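Local coordinates for protein Rep (Escherichia coli, PDB 3VW4) that binds the replication origin of plasmid ColE2-P9 through its DNA-binding domain and unwinds the duplex there, acting as an initiator-primase, at a contact of chain A with DNA. Numbering follows the deposited sequence.

Contact 1: a contact of chain A with DNA. Residues 115, 117-118, 121. With nucleotides of chain B; nucleotides of chain C.
The guanidinium of Arg121 lies against the thymine of DT3 of chain B with one face, where the methyl carbon C7 sits 3.6 Å above the plane near the rim. Its NH1 reaches over the pyrimidine ring in a cation-pi contact. The edge of the same flat group points at bases: NH1 donates to the Hoogsteen nitrogen N7 of DG4 of chain B, which is 5° out of the guanidinium plane, although the bond is strongly bent (118° at H), and NH2 makes a weak bond of 3.4 Å to O4 of DT19 of chain C. A bend at chi3 (-85°) turns the long arm into this position; arginine suits it by offering donors at the edge and a flat face above.

Beside it the small methyl CB of Ala117 faces the adenine amino N6 of DA5 of chain B at 3.3 Å. The phosphate of DG4 is held separately. Its OP2 accepts from the backbone N of Ser115, from Ser115 OG at 3.0 Å and from Thr118 OG1 at 2.8 Å, short hydroxyls suited to a nearby backbone.

Helix 116-124 thus serves as the recognition helix of a helix-turn-helix, reading the major groove of the origin at DG4 and DA5 while Ser115 and Thr118 fix its register on the phosphate.

Contact 2: a contact of chain A with DNA. Residues 87-88, 91-92. With nucleotides of chain C.
Helix 76-92 runs along the minor groove, and its last turns, from Gly87 to Thr92, lean on the sugar-phosphate backbone of chain C. Arg88 carries the charged part of the contact. Its CG stands anti to the backbone N (chi1 159°), and a bend at chi3 brings the head of the chain round to the phosphate of DT10. There NH2 forms a salt bridge and hydrogen bond with the phosphate oxygen OP1 at 2.8 Å, while NE adds a weak bond to the same oxygen. The approach is not flat, because OP1 lies 30° out of the guanidinium plane; the sugar oxygen O3' of DT9 sits over one face, toward the rim. An arginine is apt for this place because its positive charge rides on an arm long enough to meet the phosphate, with NE as a minor supplement. An alanine here would probably leave the DT10 phosphate without its positive mate and let the strand shift against the helix.

Gly91, lacking a side chain, lets the backbone come close to the sugars, with CA 4.0 Å from C1' of DT10. The approach of its carbonyl to O4' of DT10 joins two acceptors and is doubtful. The Thr92 hydroxyl is tied back to its own helix while still touching the sugar of DT10. Its OG1, anti to the carbonyl carbon, donates to the carbonyl O of Arg88 at 2.8 Å, and the same hydroxyl oxygen rests 3.4 Å from the deoxyribose carbon C4' of DT10.

Contact 3: a contact of chain A with DNA. Residues 83, 86-87, 89-91. With nucleotides of chain B; nucleotides of chain C.
Gln83 and Gly87 meet the DNA through hydrogen bonds in which the bases donate and helix carbonyls accept. The amino N2 of DG7 of chain C donates a hydrogen bond to the carbonyl O of Gln83 at 2.8 Å, in the carbonyl plane on a lone pair, while also pairing with O2 of DC17 of chain B. N2 of DG16 of chain B likewise pairs with O2 of DC8 of chain C and reaches Gly87 O at 3.2 Å, a longer and more bent bond (137° at H). Both amino groups stand on the sugar edge, so guanines are met in the minor groove.

Van der Waals contacts fill in around them. The Gln83 chain, bent at chi2 (-81°), lays its amide flat over the N3 side of the guanine face of DG7, the two planes nearly parallel, with CD 3.5 Å from N3. The close approach of OE1 to the sugar O4' sets two acceptors together and is doubtful. On the opposite strand Gly90 CA lies 3.7 Å from C4' of DC17, and Arg86 CB approaches that nucleotide's O2 at 3.4 Å. Glycine suits this narrow place because no side chain props the helix off the groove floor.

The site lets helix 76-92 settle in the minor groove over two G-C pairs, probably contributing to recognition of the origin sequence.

Contact 1: a contact of chain A with DNA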
# COMPACT_ATOMS: atom_id res chain seq x y z
N SER A 115 -38.41 -15.33 25.50
CA SER A 115 -37.89 -14.56 24.33
C SER A 115 -36.83 -13.50 24.70
O SER A 115 -36.71 -13.15 25.87
CB SER A 115 -39.04 -13.89 23.57
OG SER A 115 -39.53 -12.75 24.26
N ALA A 117 -36.51 -10.33 24.69
CA ALA A 117 -36.91 -9.20 25.50
C ALA A 117 -37.19 -9.58 26.97
O ALA A 117 -36.77 -8.85 27.87
CB ALA A 117 -38.08 -8.48 24.86
N THR A 118 -37.87 -10.71 27.21
CA THR A 118 -38.05 -11.23 28.58
C THR A 118 -36.74 -11.58 29.29
O THR A 118 -36.56 -11.24 30.47
CB THR A 118 -38.99 -12.45 28.64
OG1 THR A 118 -40.32 -12.07 28.27
CG2 THR A 118 -39.04 -13.00 30.04
N ARG A 121 -35.25 -8.28 30.34
CA ARG A 121 -35.99 -7.70 31.46
C ARG A 121 -35.68 -8.43 32.77
O ARG A 121 -35.49 -7.79 33.80
CB ARG A 121 -37.49 -7.63 31.16
CG ARG A 121 -37.84 -6.46 30.24
CD ARG A 121 -39.33 -6.19 30.12
NE ARG A 121 -39.99 -7.02 29.11
CZ ARG A 121 -40.38 -6.59 27.91
NH1 ARG A 121 -40.98 -7.42 27.07
NH2 ARG A 121 -40.16 -5.34 27.54
P DT B 3 -43.03 -12.20 32.00
OP1 DT B 3 -42.58 -13.60 32.28
OP2 DT B 3 -42.03 -11.16 31.67
O5' DT B 3 -44.03 -12.33 30.78
C5' DT B 3 -43.74 -13.27 29.74
C4' DT B 3 -44.27 -12.77 28.42
O4' DT B 3 -44.70 -11.40 28.55
C3' DT B 3 -43.27 -12.76 27.27
O3' DT B 3 -43.45 -13.98 26.56
C2' DT B 3 -43.64 -11.52 26.45
C1' DT B 3 -44.79 -10.89 27.23
N1 DT B 3 -44.85 -9.41 27.32
C2 DT B 3 -45.58 -8.74 26.36
O2 DT B 3 -46.09 -9.29 25.40
N3 DT B 3 -45.64 -7.37 26.55
C4 DT B 3 -45.08 -6.64 27.58
O4 DT B 3 -45.23 -5.42 27.62
C5 DT B 3 -44.36 -7.42 28.57
C7 DT B 3 -43.73 -6.71 29.72
C6 DT B 3 -44.29 -8.75 28.39
P DG B 4 -42.22 -14.50 25.72
OP1 DG B 4 -42.30 -15.90 25.21
OP2 DG B 4 -41.05 -14.09 26.54
O5' DG B 4 -42.47 -13.59 24.43
C5' DG B 4 -43.64 -13.79 23.62
C4' DG B 4 -43.72 -12.74 22.53
O4' DG B 4 -43.93 -11.42 23.09
C3' DG B 4 -42.48 -12.65 21.64
O3' DG B 4 -42.97 -12.82 20.31
C2' DG B 4 -41.92 -11.26 21.93
C1' DG B 4 -43.14 -10.48 22.38
N9 DG B 4 -42.92 -9.35 23.28
C8 DG B 4 -42.25 -9.38 24.48
N7 DG B 4 -42.28 -8.24 25.12
C5 DG B 4 -43.04 -7.41 24.30
C6 DG B 4 -43.44 -6.04 24.48
O6 DG B 4 -43.19 -5.28 25.43
N1 DG B 4 -44.23 -5.60 23.42
C2 DG B 4 -44.58 -6.35 22.33
N2 DG B 4 -45.35 -5.74 21.42
N3 DG B 4 -44.21 -7.62 22.15
C4 DG B 4 -43.46 -8.08 23.17
P DA B 5 -42.24 -13.58 19.09
OP1 DA B 5 -43.15 -14.34 18.18
OP2 DA B 5 -41.00 -14.24 19.61
O5' DA B 5 -42.03 -12.27 18.21
C5' DA B 5 -43.18 -11.51 17.77
C4' DA B 5 -42.74 -10.16 17.25
O4' DA B 5 -42.91 -9.16 18.27
C3' DA B 5 -41.27 -10.10 16.85
O3' DA B 5 -41.08 -10.48 15.48
C2' DA B 5 -40.90 -8.65 17.11
C1' DA B 5 -41.90 -8.16 18.15
N9 DA B 5 -41.32 -7.95 19.47
C8 DA B 5 -40.64 -8.86 20.24
N7 DA B 5 -40.24 -8.37 21.40
C5 DA B 5 -40.69 -7.06 21.38
C6 DA B 5 -40.61 -6.01 22.32
N6 DA B 5 -39.99 -6.13 23.50
N1 DA B 5 -41.16 -4.82 22.00
C2 DA B 5 -41.76 -4.70 20.81
N3 DA B 5 -41.92 -5.61 19.84
C4 DA B 5 -41.35 -6.78 20.19
P DG B 6 -41.20 -9.56 14.15
OP1 DG B 6 -42.60 -9.09 13.96
OP2 DG B 6 -40.53 -10.36 13.08
O5' DG B 6 -40.34 -8.24 14.46
C5' DG B 6 -40.88 -6.95 14.13
C4' DG B 6 -40.28 -5.85 14.99
O4' DG B 6 -40.08 -6.21 16.37
C3' DG B 6 -38.92 -5.35 14.53
O3' DG B 6 -39.17 -4.39 13.51
C2' DG B 6 -38.34 -4.72 15.80
C1' DG B 6 -39.28 -5.17 16.92
N9 DG B 6 -38.60 -5.68 18.11
C8 DG B 6 -38.03 -6.92 18.29
N7 DG B 6 -37.50 -7.07 19.48
C5 DG B 6 -37.73 -5.85 20.11
C6 DG B 6 -37.38 -5.41 21.42
O6 DG B 6 -36.77 -6.03 22.30
N1 DG B 6 -37.81 -4.11 21.65
C2 DG B 6 -38.48 -3.32 20.74
N2 DG B 6 -38.80 -2.09 21.15
N3 DG B 6 -38.82 -3.72 19.53
C4 DG B 6 -38.41 -4.99 19.28
P DC C 18 -34.91 2.16 29.11
OP1 DC C 18 -34.72 3.64 29.02
OP2 DC C 18 -35.44 1.56 30.36
O5' DC C 18 -35.85 1.75 27.89
C5' DC C 18 -35.62 2.29 26.58
C4' DC C 18 -36.94 2.33 25.85
O4' DC C 18 -37.01 1.20 24.95
C3' DC C 18 -38.15 2.20 26.77
O3' DC C 18 -39.23 3.00 26.30
C2' DC C 18 -38.48 0.72 26.71
C1' DC C 18 -38.11 0.37 25.28
N1 DC C 18 -37.69 -1.03 25.10
C2 DC C 18 -37.88 -1.64 23.86
O2 DC C 18 -38.37 -0.97 22.93
N3 DC C 18 -37.53 -2.93 23.69
C4 DC C 18 -37.01 -3.62 24.72
N4 DC C 18 -36.67 -4.89 24.51
C5 DC C 18 -36.82 -3.02 26.00
C6 DC C 18 -37.16 -1.74 26.15
P DT C 19 -40.29 3.66 27.32
OP1 DT C 19 -39.88 5.04 27.67
OP2 DT C 19 -40.55 2.68 28.41
O5' DT C 19 -41.54 3.69 26.33
C5' DT C 19 -41.46 4.39 25.08
C4' DT C 19 -41.75 3.47 23.92
O4' DT C 19 -41.28 2.13 24.18
C3' DT C 19 -43.24 3.33 23.57
O3' DT C 19 -43.49 4.13 22.40
C2' DT C 19 -43.43 1.83 23.36
C1' DT C 19 -42.01 1.30 23.30
N1 DT C 19 -41.75 -0.11 23.67
C2 DT C 19 -41.86 -1.08 22.69
O2 DT C 19 -42.25 -0.85 21.56
N3 DT C 19 -41.51 -2.35 23.10
C4 DT C 19 -41.06 -2.72 24.35
O4 DT C 19 -40.78 -3.90 24.57
C5 DT C 19 -40.96 -1.65 25.33
C7 DT C 19 -40.49 -1.96 26.71
C6 DT C 19 -41.29 -0.41 24.94

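Contact 2: a contact of chain A with DNA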
# COMPACT_ATOMS: atom_id res chain seq x y z
N GLY A 87 -9.79 2.43 1.73
CA GLY A 87 -10.53 1.98 2.88
C GLY A 87 -11.99 2.30 2.69
O GLY A 87 -12.83 1.60 3.22
N ARG A 88 -12.32 3.36 1.94
CA ARG A 88 -13.72 3.73 1.77
C ARG A 88 -14.42 2.68 0.91
O ARG A 88 -15.50 2.25 1.25
CB ARG A 88 -13.86 5.13 1.17
CG ARG A 88 -15.22 5.37 0.52
CD ARG A 88 -15.53 6.83 0.32
NE ARG A 88 -15.86 7.48 1.61
CZ ARG A 88 -15.00 8.20 2.35
NH1 ARG A 88 -13.73 8.37 1.97
NH2 ARG A 88 -15.41 8.72 3.51
N GLY A 91 -14.62 -0.72 3.31
CA GLY A 91 -15.70 -0.74 4.30
C GLY A 91 -17.09 -0.78 3.70
O GLY A 91 -18.02 -1.28 4.33
N THR A 92 -17.22 -0.25 2.49
CA THR A 92 -18.49 -0.18 1.81
C THR A 92 -18.99 -1.54 1.33
O THR A 92 -20.18 -1.83 1.53
CB THR A 92 -18.50 0.86 0.65
OG1 THR A 92 -18.33 2.17 1.21
CG2 THR A 92 -19.85 0.83 -0.18
P DT C 9 -10.63 7.39 7.45
OP1 DT C 9 -10.89 8.79 6.98
OP2 DT C 9 -10.61 7.11 8.88
O5' DT C 9 -11.83 6.50 6.88
C5' DT C 9 -11.88 6.12 5.48
C4' DT C 9 -13.09 5.26 5.23
O4' DT C 9 -12.78 3.88 5.56
C3' DT C 9 -14.34 5.64 6.03
O3' DT C 9 -15.38 5.80 5.06
C2' DT C 9 -14.57 4.48 6.98
C1' DT C 9 -13.79 3.31 6.39
N1 DT C 9 -13.11 2.43 7.36
C2 DT C 9 -13.17 1.07 7.15
O2 DT C 9 -13.81 0.56 6.25
N3 DT C 9 -12.46 0.31 8.06
C4 DT C 9 -11.71 0.77 9.12
O4 DT C 9 -11.11 -0.02 9.84
C5 DT C 9 -11.68 2.22 9.26
C7 DT C 9 -10.89 2.82 10.38
C6 DT C 9 -12.36 2.96 8.38
P DT C 10 -16.92 6.14 5.29
OP1 DT C 10 -17.31 6.66 3.94
OP2 DT C 10 -17.12 6.94 6.51
O5' DT C 10 -17.48 4.65 5.45
C5' DT C 10 -17.39 3.75 4.32
C4' DT C 10 -18.17 2.49 4.59
O4' DT C 10 -17.43 1.62 5.49
C3' DT C 10 -19.55 2.69 5.23
O3' DT C 10 -20.39 1.77 4.51
C2' DT C 10 -19.31 2.36 6.70
C1' DT C 10 -18.23 1.28 6.62
N1 DT C 10 -17.33 1.18 7.78
C2 DT C 10 -16.83 -0.07 8.10
O2 DT C 10 -17.12 -1.08 7.48
N3 DT C 10 -16.00 -0.08 9.20
C4 DT C 10 -15.62 0.99 9.97
O4 DT C 10 -14.87 0.82 10.94
C5 DT C 10 -16.18 2.27 9.58
C7 DT C 10 -15.83 3.49 10.37
C6 DT C 10 -17.00 2.30 8.52
P DA C 11 -22.00 1.65 4.49
OP1 DA C 11 -22.39 1.64 3.03
OP2 DA C 11 -22.55 2.64 5.48
O5' DA C 11 -22.23 0.18 5.07
C5' DA C 11 -21.51 -0.97 4.55
C4' DA C 11 -21.57 -2.10 5.56
O4' DA C 11 -20.63 -1.90 6.66
C3' DA C 11 -22.95 -2.28 6.21
O3' DA C 11 -23.30 -3.67 6.13
C2' DA C 11 -22.76 -1.78 7.63
C1' DA C 11 -21.30 -2.06 7.90
N9 DA C 11 -20.70 -1.13 8.86
C8 DA C 11 -21.01 0.20 9.04
N7 DA C 11 -20.34 0.76 10.02
C5 DA C 11 -19.55 -0.26 10.51
C6 DA C 11 -18.60 -0.30 11.55
N6 DA C 11 -18.28 0.76 12.31
N1 DA C 11 -17.99 -1.48 11.80
C2 DA C 11 -18.31 -2.54 11.04
N3 DA C 11 -19.17 -2.62 10.02
C4 DA C 11 -19.77 -1.43 9.81

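Contact 3: a contact of chain A with DNA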
# COMPACT_ATOMS: atom_id res chain seq x y z
N GLN A 83 -4.95 5.71 1.37
CA GLN A 83 -5.46 4.63 2.20
C GLN A 83 -6.88 4.93 2.65
O GLN A 83 -7.67 4.02 2.95
CB GLN A 83 -4.56 4.47 3.38
CG GLN A 83 -3.18 3.97 3.01
CD GLN A 83 -3.23 2.46 2.84
OE1 GLN A 83 -2.68 1.70 3.72
NE2 GLN A 83 -3.99 2.00 1.81
N ARG A 86 -9.12 3.95 -0.62
CA ARG A 86 -9.24 2.46 -0.65
C ARG A 86 -10.09 1.95 0.53
O ARG A 86 -11.00 1.18 0.35
CB ARG A 86 -7.86 1.78 -0.64
CG ARG A 86 -6.95 2.40 -1.65
CD ARG A 86 -5.65 1.68 -1.74
NE ARG A 86 -4.82 2.05 -2.90
CZ ARG A 86 -3.64 1.48 -3.14
NH1 ARG A 86 -3.23 0.54 -2.30
NH2 ARG A 86 -2.90 1.84 -4.21
N GLY A 87 -9.79 2.43 1.73
CA GLY A 87 -10.53 1.98 2.88
C GLY A 87 -11.99 2.30 2.69
O GLY A 87 -12.83 1.60 3.22
N LYS A 89 -13.79 2.27 -0.17
CA LYS A 89 -14.32 1.22 -1.05
C LYS A 89 -14.53 -0.02 -0.20
O LYS A 89 -15.65 -0.57 -0.19
CB LYS A 89 -13.34 0.91 -2.18
CG LYS A 89 -13.93 0.85 -3.57
CD LYS A 89 -13.83 2.17 -4.36
CE LYS A 89 -12.39 2.68 -4.62
NZ LYS A 89 -11.42 1.84 -5.41
N GLY A 90 -13.50 -0.37 0.58
CA GLY A 90 -13.43 -1.58 1.39
C GLY A 90 -14.49 -1.72 2.46
O GLY A 90 -15.22 -2.70 2.51
N GLY A 91 -14.62 -0.72 3.31
CA GLY A 91 -15.70 -0.74 4.30
C GLY A 91 -17.09 -0.78 3.70
O GLY A 91 -18.02 -1.28 4.33
P DG B 16 -15.33 -9.61 3.06
OP1 DG B 16 -16.67 -9.93 2.55
OP2 DG B 16 -14.28 -10.65 3.27
O5' DG B 16 -14.86 -8.61 1.91
C5' DG B 16 -15.33 -7.25 1.90
C4' DG B 16 -14.18 -6.27 1.75
O4' DG B 16 -13.44 -6.10 2.98
C3' DG B 16 -13.11 -6.57 0.71
O3' DG B 16 -13.52 -6.01 -0.54
C2' DG B 16 -11.87 -5.87 1.27
C1' DG B 16 -12.36 -5.29 2.59
N9 DG B 16 -11.37 -5.24 3.68
C8 DG B 16 -10.54 -6.24 4.11
N7 DG B 16 -9.71 -5.85 5.04
C5 DG B 16 -9.98 -4.50 5.20
C6 DG B 16 -9.38 -3.53 6.04
O6 DG B 16 -8.43 -3.67 6.83
N1 DG B 16 -9.95 -2.27 5.88
C2 DG B 16 -10.96 -1.98 5.00
N2 DG B 16 -11.38 -0.71 4.99
N3 DG B 16 -11.52 -2.87 4.20
C4 DG B 16 -11.00 -4.10 4.36
P DC B 17 -12.62 -6.14 -1.86
OP1 DC B 17 -13.56 -6.33 -2.98
OP2 DC B 17 -11.45 -7.04 -1.68
O5' DC B 17 -11.95 -4.73 -2.16
C5' DC B 17 -12.63 -3.51 -1.93
C4' DC B 17 -11.60 -2.43 -1.68
O4' DC B 17 -11.01 -2.57 -0.38
C3' DC B 17 -10.43 -2.50 -2.65
O3' DC B 17 -10.90 -1.69 -3.74
C2' DC B 17 -9.24 -2.00 -1.83
C1' DC B 17 -9.76 -1.90 -0.39
N1 DC B 17 -8.93 -2.52 0.64
C2 DC B 17 -8.48 -1.72 1.69
O2 DC B 17 -8.73 -0.51 1.66
N3 DC B 17 -7.75 -2.28 2.69
C4 DC B 17 -7.52 -3.60 2.68
N4 DC B 17 -6.82 -4.13 3.69
C5 DC B 17 -8.02 -4.45 1.65
C6 DC B 17 -8.72 -3.87 0.66
P DG C 7 0.12 1.44 8.72
OP1 DG C 7 1.50 1.95 8.73
OP2 DG C 7 -0.48 0.67 9.87
O5' DG C 7 -0.68 2.81 8.67
C5' DG C 7 -0.55 3.66 7.53
C4' DG C 7 -1.93 4.13 7.17
O4' DG C 7 -2.71 3.06 6.58
C3' DG C 7 -2.72 4.63 8.38
O3' DG C 7 -3.30 5.83 7.86
C2' DG C 7 -3.72 3.51 8.66
C1' DG C 7 -3.97 2.93 7.28
N9 DG C 7 -4.35 1.52 7.19
C8 DG C 7 -3.84 0.47 7.92
N7 DG C 7 -4.25 -0.69 7.49
C5 DG C 7 -5.03 -0.40 6.38
C6 DG C 7 -5.73 -1.26 5.51
O6 DG C 7 -5.79 -2.50 5.53
N1 DG C 7 -6.42 -0.55 4.53
C2 DG C 7 -6.38 0.82 4.38
N2 DG C 7 -7.07 1.33 3.36
N3 DG C 7 -5.71 1.63 5.18
C4 DG C 7 -5.08 0.96 6.16
P DC C 8 -4.33 6.72 8.61
OP1 DC C 8 -3.90 8.05 8.08
OP2 DC C 8 -4.27 6.46 10.05
O5' DC C 8 -5.81 6.28 8.17
C5' DC C 8 -6.10 6.17 6.78
C4' DC C 8 -7.38 5.43 6.55
O4' DC C 8 -7.19 4.01 6.76
C3' DC C 8 -8.53 5.82 7.48
O3' DC C 8 -9.27 6.85 6.82
C2' DC C 8 -9.31 4.52 7.68
C1' DC C 8 -8.49 3.47 6.92
N1 DC C 8 -8.33 2.13 7.47
C2 DC C 8 -8.83 1.07 6.72
O2 DC C 8 -9.50 1.32 5.70
N3 DC C 8 -8.60 -0.20 7.14
C4 DC C 8 -7.89 -0.42 8.24
N4 DC C 8 -7.68 -1.68 8.60
C5 DC C 8 -7.33 0.64 9.01
C6 DC C 8 -7.57 1.90 8.58
P DT C 9 -10.63 7.39 7.45
OP1 DT C 9 -10.89 8.79 6.98
OP2 DT C 9 -10.61 7.11 8.88
O5' DT C 9 -11.83 6.50 6.88
C5' DT C 9 -11.88 6.12 5.48
C4' DT C 9 -13.09 5.26 5.23
O4' DT C 9 -12.78 3.88 5.56
C3' DT C 9 -14.34 5.64 6.03
O3' DT C 9 -15.38 5.80 5.06
C2' DT C 9 -14.57 4.48 6.98
C1' DT C 9 -13.79 3.31 6.39
N1 DT C 9 -13.11 2.43 7.36
C2 DT C 9 -13.17 1.07 7.15
O2 DT C 9 -13.81 0.56 6.25
N3 DT C 9 -12.46 0.31 8.06
C4 DT C 9 -11.71 0.77 9.12
O4 DT C 9 -11.11 -0.02 9.84
C5 DT C 9 -11.68 2.22 9.26
C7 DT C 9 -10.89 2.82 10.38
C6 DT C 9 -12.36 2.96 8.38

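Contact 2 and contact 3 are two aspects of one surface: the centres of their C-alpha atoms lie about 3 Å apart, both belong to helix 76-92, and they share Gly87 and Gly91. One leans on the backbone of chain C, the other on base edges of both strands. Contact 1 stands well away, with its centre about 36 Å from that of contact 2 and about 38 Å from that of contact 3, on helix 116-124. A single DNA-binding domain of Rep thus grips minor and major groove at separate points along the origin, an extended hold likely to help one protein open the duplex.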